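Local structure of periplasmic protein TorT (Vibrio parahaemolyticus, 3O1I) at residues E180-L185 and V199-A204. The protein is a periplasmic protein of the solute-binding protein 2 family that probably takes part in signal sensing together with a partner protein. Sequence-based numbering, arbitrary orientation.
Sequences ELQRNL and VGSAVA
Q182 packs on V203 and A204, and this one side chain carries nearly all of the contact. Q182 CG touches V203 CG1 at 3.6 Å. The two side chains cross at about a right angle. V203 CG1 lies anti to the backbone N (chi1 171°), which carries this methyl to the Q182 chain. Q182 CB sits 4.0 Å from A204 CA.

Within the contact, Q182 OE1 rests against carbon, while NE2 donates to D176 O, and this bond ties down the amide. Q182 OE1 lies 3.5 Å from A204 CB, a van der Waals approach. A bend at chi2 (-57°) brings OE1 beside the A204 methyl. Q182 also touches L142 of the central strand 137-142, as does A204.

S201 is the N-cap of helix 202-214. S201 OG accepts from A204 N at 2.9 Å, with a nearly straight N-H...O angle of 171°. This bond holds the first turn against which Q182 packs. R183 makes a salt bridge with E211 of that same helix and another with an acidic side chain of the partner protein.

The contact joins helix 179-192 to the junction where strand 197-200 gives way to helix 202-214. Helix 179-192 links strand 167-172 to the parallel strand 197-200, with strand 137-142 lying between them. This is a beta-alpha-beta crossover, characteristic of the Rossmann-like lobes of type 1 periplasmic binding proteins.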
ATOM      1  N   GLU D 180      11.830  12.960  -4.408  1.00 59.62           N
ATOM      2  CA  GLU D 180      12.781  11.863  -4.250  1.00 58.67           C
ATOM      3  C   GLU D 180      13.707  11.586  -5.432  1.00 58.21           C
ATOM      4  O   GLU D 180      14.894  11.312  -5.241  1.00 56.47           O
ATOM      5  CB  GLU D 180      12.041  10.585  -3.884  1.00 59.17           C
ATOM      6  CG  GLU D 180      11.469  10.604  -2.480  1.00 62.10           C
ATOM      7  CD  GLU D 180      12.436  11.185  -1.441  1.00 62.68           C
ATOM      8  OE1 GLU D 180      13.634  10.809  -1.437  1.00 60.50           O
ATOM      9  OE2 GLU D 180      11.986  12.019  -0.620  1.00 62.75           O
ATOM     10  N   LEU D 181      13.170  11.646  -6.647  1.00 58.16           N
ATOM     11  CA  LEU D 181      13.972  11.403  -7.843  1.00 59.04           C
ATOM     12  C   LEU D 181      14.976  12.536  -8.029  1.00 58.71           C
ATOM     13  O   LEU D 181      16.091  12.327  -8.525  1.00 56.74           O
ATOM     14  CB  LEU D 181      13.075  11.322  -9.081  1.00 61.59           C
ATOM     15  CG  LEU D 181      11.820  10.455  -8.995  1.00 62.33           C
ATOM     16  CD1 LEU D 181      11.135  10.442 -10.354  1.00 62.04           C
ATOM     17  CD2 LEU D 181      12.196   9.043  -8.562  1.00 63.90           C
ATOM     18  N   GLN D 182      14.559  13.742  -7.639  1.00 58.50           N
ATOM     19  CA  GLN D 182      15.410  14.927  -7.742  1.00 57.85           C
ATOM     20  C   GLN D 182      16.451  14.906  -6.621  1.00 56.50           C
ATOM     21  O   GLN D 182      17.622  15.217  -6.847  1.00 53.67           O
ATOM     22  CB  GLN D 182      14.567  16.208  -7.646  1.00 57.30           C
ATOM     23  CG  GLN D 182      13.711  16.518  -8.875  1.00 55.85           C
ATOM     24  CD  GLN D 182      14.530  16.624 -10.155  1.00 55.75           C
ATOM     25  OE1 GLN D 182      15.582  17.270 -10.185  1.00 54.91           O
ATOM     26  NE2 GLN D 182      14.039  16.000 -11.223  1.00 53.74           N
ATOM     27  N   ARG D 183      16.014  14.531  -5.418  1.00 56.14           N
ATOM     28  CA  ARG D 183      16.920  14.460  -4.276  1.00 55.92           C
ATOM     29  C   ARG D 183      18.094  13.616  -4.700  1.00 55.24           C
ATOM     30  O   ARG D 183      19.253  13.986  -4.509  1.00 54.14           O
ATOM     31  CB  ARG D 183      16.253  13.804  -3.063  1.00 55.49           C
ATOM     32  CG  ARG D 183      17.223  13.610  -1.904  1.00 56.82           C
ATOM     33  CD  ARG D 183      16.595  12.903  -0.714  1.00 57.22           C
ATOM     34  NE  ARG D 183      15.913  13.820   0.196  1.00 59.71           N
ATOM     35  CZ  ARG D 183      14.743  14.394  -0.056  1.00 59.94           C
ATOM     36  NH1 ARG D 183      14.120  14.149  -1.201  1.00 62.51           N
ATOM     37  NH2 ARG D 183      14.192  15.200   0.839  1.00 57.49           N
ATOM     38  N   ASN D 184      17.770  12.466  -5.276  1.00 55.56           N
ATOM     39  CA  ASN D 184      18.774  11.536  -5.762  1.00 55.73           C
ATOM     40  C   ASN D 184      19.684  12.262  -6.761  1.00 53.64           C
ATOM     41  O   ASN D 184      20.899  12.078  -6.763  1.00 51.39           O
ATOM     42  CB  ASN D 184      18.081  10.338  -6.422  1.00 58.89           C
ATOM     43  CG  ASN D 184      19.062   9.320  -6.957  1.00 61.96           C
ATOM     44  OD1 ASN D 184      19.740   8.626  -6.195  1.00 65.68           O
ATOM     45  ND2 ASN D 184      19.150   9.231  -8.280  1.00 63.70           N
ATOM     46  N   LEU D 185      19.088  13.100  -7.601  1.00 52.45           N
ATOM     47  CA  LEU D 185      19.862  13.848  -8.582  1.00 52.97           C
ATOM     48  C   LEU D 185      20.753  14.906  -7.939  1.00 51.16           C
ATOM     49  O   LEU D 185      21.844  15.210  -8.427  1.00 49.02           O
ATOM     50  CB  LEU D 185      18.934  14.518  -9.593  1.00 56.39           C
ATOM     51  CG  LEU D 185      18.415  13.611 -10.703  1.00 59.37           C
ATOM     52  CD1 LEU D 185      17.701  14.459 -11.753  1.00 60.35           C
ATOM     53  CD2 LEU D 185      19.588  12.866 -11.330  1.00 59.52           C
ATOM     54  N   VAL D 199      21.113  24.954 -10.648  1.00 64.40           N
ATOM     55  CA  VAL D 199      19.933  25.640 -11.151  1.00 63.32           C
ATOM     56  C   VAL D 199      18.950  24.574 -11.594  1.00 61.15           C
ATOM     57  O   VAL D 199      19.227  23.804 -12.515  1.00 59.76           O
ATOM     58  CB  VAL D 199      20.258  26.575 -12.338  1.00 64.30           C
ATOM     59  CG1 VAL D 199      21.039  27.757 -11.841  1.00 66.92           C
ATOM     60  CG2 VAL D 199      21.056  25.847 -13.398  1.00 64.79           C
ATOM     61  N   GLY D 200      17.809  24.509 -10.916  1.00 59.01           N
ATOM     62  CA  GLY D 200      16.821  23.516 -11.278  1.00 58.39           C
ATOM     63  C   GLY D 200      15.399  23.878 -10.910  1.00 57.13           C
ATOM     64  O   GLY D 200      15.108  25.025 -10.573  1.00 58.53           O
ATOM     65  N   SER D 201      14.511  22.889 -10.971  1.00 54.78           N
ATOM     66  CA  SER D 201      13.104  23.089 -10.654  1.00 52.58           C
ATOM     67  C   SER D 201      12.900  23.468  -9.206  1.00 51.21           C
ATOM     68  O   SER D 201      13.788  23.305  -8.375  1.00 51.37           O
ATOM     69  CB  SER D 201      12.332  21.814 -10.926  1.00 54.23           C
ATOM     70  OG  SER D 201      12.902  20.740 -10.196  1.00 56.59           O
ATOM     71  N   ALA D 202      11.722  23.970  -8.886  1.00 49.73           N
ATOM     72  CA  ALA D 202      11.484  24.334  -7.508  1.00 50.50           C
ATOM     73  C   ALA D 202      11.605  23.056  -6.703  1.00 50.71           C
ATOM     74  O   ALA D 202      11.973  23.085  -5.530  1.00 52.26           O
ATOM     75  CB  ALA D 202      10.103  24.941  -7.341  1.00 49.32           C
ATOM     76  N   VAL D 203      11.291  21.938  -7.350  1.00 50.32           N
ATOM     77  CA  VAL D 203      11.359  20.626  -6.716  1.00 48.41           C
ATOM     78  C   VAL D 203      12.828  20.350  -6.401  1.00 45.87           C
ATOM     79  O   VAL D 203      13.202  20.156  -5.244  1.00 44.36           O
ATOM     80  CB  VAL D 203      10.772  19.517  -7.667  1.00 50.22           C
ATOM     81  CG1 VAL D 203      11.028  18.113  -7.111  1.00 46.99           C
ATOM     82  CG2 VAL D 203       9.279  19.740  -7.838  1.00 50.96           C
ATOM     83  N   ALA D 204      13.661  20.356  -7.432  1.00 42.44           N
ATOM     84  CA  ALA D 204      15.076  20.111  -7.228  1.00 44.15           C
ATOM     85  C   ALA D 204      15.613  21.001  -6.099  1.00 46.05           C
ATOM     86  O   ALA D 204      16.066  20.498  -5.064  1.00 46.03           O
ATOM     87  CB  ALA D 204      15.838  20.369  -8.514  1.00 42.49           C
TER